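Local coordinates for ferric uptake regulation protein (Helicobacter pylori, PDB 2XIG), which represses genes of iron homeostasis as a homodimeric transcription factor that uses ferrous iron as cofactor to bind their operators, at the interface of chains A and B. Coordinates in Å, arbitrary orientation; residue numbers count along the deposited sequence, not the author numbering. Chains: chain A/B, Ferric uptake regulation protein.

The interface of chains A and B. Residues chain A 120, 134-137; chain B 120, 134-138.
Strands 130-141 of the two chains run antiparallel and pair about A:Met136 and B:Met136, which face each other on the two-fold axis, while four nearly straight backbone hydrogen bonds join the flanking residues: A:Asp135 N donates to B:Lys137 O at 2.9 Å, nearly along the C=O axis, B:Lys137 N returns a bond of 3.0 Å to A:Asp135 O, and the twin pair joins A:Lys137 N to B:Asp135 O and B:Asp135 N to A:Lys137 O. Side chains then alternate between the two faces of the sheet. On the helix side, A:Met136 sets CG anti to its backbone N (chi1 170°) and stays extended, so the side chain crosses that of B:Gln120 obliquely and its methyl CE rests 3.5 Å from B:Gln120 CG. B:Met136 bends at chi2 and chi3 instead, and its CE approaches A:Gln120 NE2 at 3.8 Å; the modelled twins thus reach symmetry-equivalent places with different shapes, though the bent one is poorly ordered. Beside it, the thioether SD of B:Met138 lies 3.7 Å from A:Gln120 CB. Within chain A, the amide oxygen OE1 of A:Gln120 sits 3.3 Å above the centre of the A:His134 ring, linking this packing to a metal-binding histidine. Charged groups occupy the opposite face: A:Lys137 runs alongside B:Asp135, with NZ 3.8 Å from the carboxylate OD2, a long salt bridge to a poorly ordered side chain. B:Lys137, its CG in the crowded position between backbone N and carbonyl carbon (chi1 53°), brings NZ to that same oxygen from its own chain, so the two ammonium groups may share its charge. The paired strands make one continuous sheet through the dimerization region, with helix 114-125 of each chain packed on its methionine face.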
loop_
_atom_site.group_PDB
_atom_site.type_symbol
_atom_site.label_atom_id
_atom_site.label_comp_id
_atom_site.label_asym_id
_atom_site.label_seq_id
_atom_site.Cartn_x
_atom_site.Cartn_y
_atom_site.Cartn_z
ATOM N N GLN A 120 -7.127 28.283 8.055
ATOM C CA GLN A 120 -7.495 27.174 8.934
ATOM C C GLN A 120 -8.293 27.697 10.125
ATOM O O GLN A 120 -9.202 27.037 10.623
ATOM C CB GLN A 120 -6.248 26.441 9.440
ATOM C CG GLN A 120 -5.498 25.651 8.376
ATOM C CD GLN A 120 -4.182 25.086 8.885
ATOM O OE1 GLN A 120 -3.704 25.454 9.960
ATOM N NE2 GLN A 120 -3.589 24.191 8.112
ATOM N N HIS A 134 -2.845 21.236 14.460
ATOM C CA HIS A 134 -3.132 20.581 13.195
ATOM C C HIS A 134 -1.932 19.797 12.712
ATOM O O HIS A 134 -0.829 19.916 13.242
ATOM C CB HIS A 134 -3.572 21.603 12.143
ATOM C CG HIS A 134 -2.535 22.631 11.840
ATOM N ND1 HIS A 134 -2.325 23.733 12.641
ATOM C CD2 HIS A 134 -1.635 22.718 10.833
ATOM C CE1 HIS A 134 -1.342 24.458 12.139
ATOM N NE2 HIS A 134 -0.912 23.868 11.038
ATOM N N ASP A 135 -2.160 18.977 11.696
ATOM C CA ASP A 135 -1.081 18.235 11.101
ATOM C C ASP A 135 -1.351 18.231 9.606
ATOM O O ASP A 135 -2.423 17.828 9.169
ATOM C CB ASP A 135 -1.026 16.825 11.680
ATOM C CG ASP A 135 0.154 16.034 11.161
ATOM O OD1 ASP A 135 0.151 15.677 9.966
ATOM O OD2 ASP A 135 1.087 15.768 11.946
ATOM N N MET A 136 -0.399 18.743 8.838
ATOM C CA MET A 136 -0.597 18.932 7.410
ATOM C C MET A 136 0.608 18.380 6.680
ATOM O O MET A 136 1.735 18.805 6.928
ATOM C CB MET A 136 -0.796 20.419 7.085
ATOM C CG MET A 136 -0.774 20.757 5.592
ATOM S SD MET A 136 -1.096 22.518 5.308
ATOM C CE MET A 136 -0.671 22.691 3.590
ATOM N N LYS A 137 0.366 17.407 5.801
ATOM C CA LYS A 137 1.411 16.823 4.979
ATOM C C LYS A 137 0.959 16.854 3.535
ATOM O O LYS A 137 -0.175 16.502 3.238
ATOM C CB LYS A 137 1.666 15.364 5.356
ATOM C CG LYS A 137 2.224 15.145 6.737
ATOM C CD LYS A 137 2.210 13.657 7.023
ATOM C CE LYS A 137 2.021 13.373 8.493
ATOM N NZ LYS A 137 1.519 11.991 8.693
ATOM N N GLN B 120 -2.651 25.075 -1.114
ATOM C CA GLN B 120 -1.729 23.956 -0.963
ATOM C C GLN B 120 -0.961 23.716 -2.257
ATOM O O GLN B 120 0.236 23.436 -2.239
ATOM C CB GLN B 120 -2.484 22.686 -0.558
ATOM C CG GLN B 120 -2.913 22.675 0.909
ATOM C CD GLN B 120 -3.802 21.483 1.258
ATOM O OE1 GLN B 120 -4.430 20.885 0.385
ATOM N NE2 GLN B 120 -3.863 21.145 2.541
ATOM N N HIS B 134 -2.630 14.712 -0.068
ATOM C CA HIS B 134 -2.256 15.373 1.169
ATOM C C HIS B 134 -3.040 14.795 2.324
ATOM O O HIS B 134 -4.057 14.142 2.127
ATOM C CB HIS B 134 -2.479 16.877 1.059
ATOM C CG HIS B 134 -3.895 17.259 0.775
ATOM N ND1 HIS B 134 -4.406 17.311 -0.503
ATOM C CD2 HIS B 134 -4.901 17.626 1.599
ATOM C CE1 HIS B 134 -5.672 17.684 -0.452
ATOM N NE2 HIS B 134 -5.996 17.890 0.813
ATOM N N ASP B 135 -2.546 15.048 3.532
ATOM C CA ASP B 135 -3.135 14.501 4.728
ATOM C C ASP B 135 -3.211 15.700 5.644
ATOM O O ASP B 135 -2.199 16.300 5.973
ATOM C CB ASP B 135 -2.226 13.420 5.306
ATOM C CG ASP B 135 -2.773 12.811 6.583
ATOM O OD1 ASP B 135 -3.933 13.108 6.952
ATOM O OD2 ASP B 135 -2.034 12.030 7.220
ATOM N N MET B 136 -4.421 16.068 6.023
ATOM C CA MET B 136 -4.614 17.316 6.722
ATOM C C MET B 136 -5.689 17.108 7.751
ATOM O O MET B 136 -6.807 16.714 7.427
ATOM C CB MET B 136 -5.039 18.370 5.706
ATOM C CG MET B 136 -4.839 19.787 6.144
ATOM S SD MET B 136 -6.282 20.409 6.993
ATOM C CE MET B 136 -6.272 22.092 6.388
ATOM N N LYS B 137 -5.354 17.338 9.010
ATOM C CA LYS B 137 -6.372 17.260 10.029
ATOM C C LYS B 137 -6.184 18.354 11.049
ATOM O O LYS B 137 -5.070 18.755 11.347
ATOM C CB LYS B 137 -6.424 15.876 10.680
ATOM C CG LYS B 137 -5.114 15.363 11.221
ATOM C CD LYS B 137 -5.043 13.849 11.064
ATOM C CE LYS B 137 -3.686 13.322 11.484
ATOM N NZ LYS B 137 -3.237 12.210 10.599
ATOM N N MET B 138 -7.302 18.852 11.542
ATOM C CA MET B 138 -7.286 19.908 12.534
ATOM C C MET B 138 -7.919 19.383 13.796
ATOM O O MET B 138 -9.038 18.875 13.771
ATOM C CB MET B 138 -8.045 21.122 12.009
ATOM C CG MET B 138 -7.409 21.699 10.760
ATOM S SD MET B 138 -8.003 23.348 10.372
ATOM C CE MET B 138 -9.659 22.993 9.790
#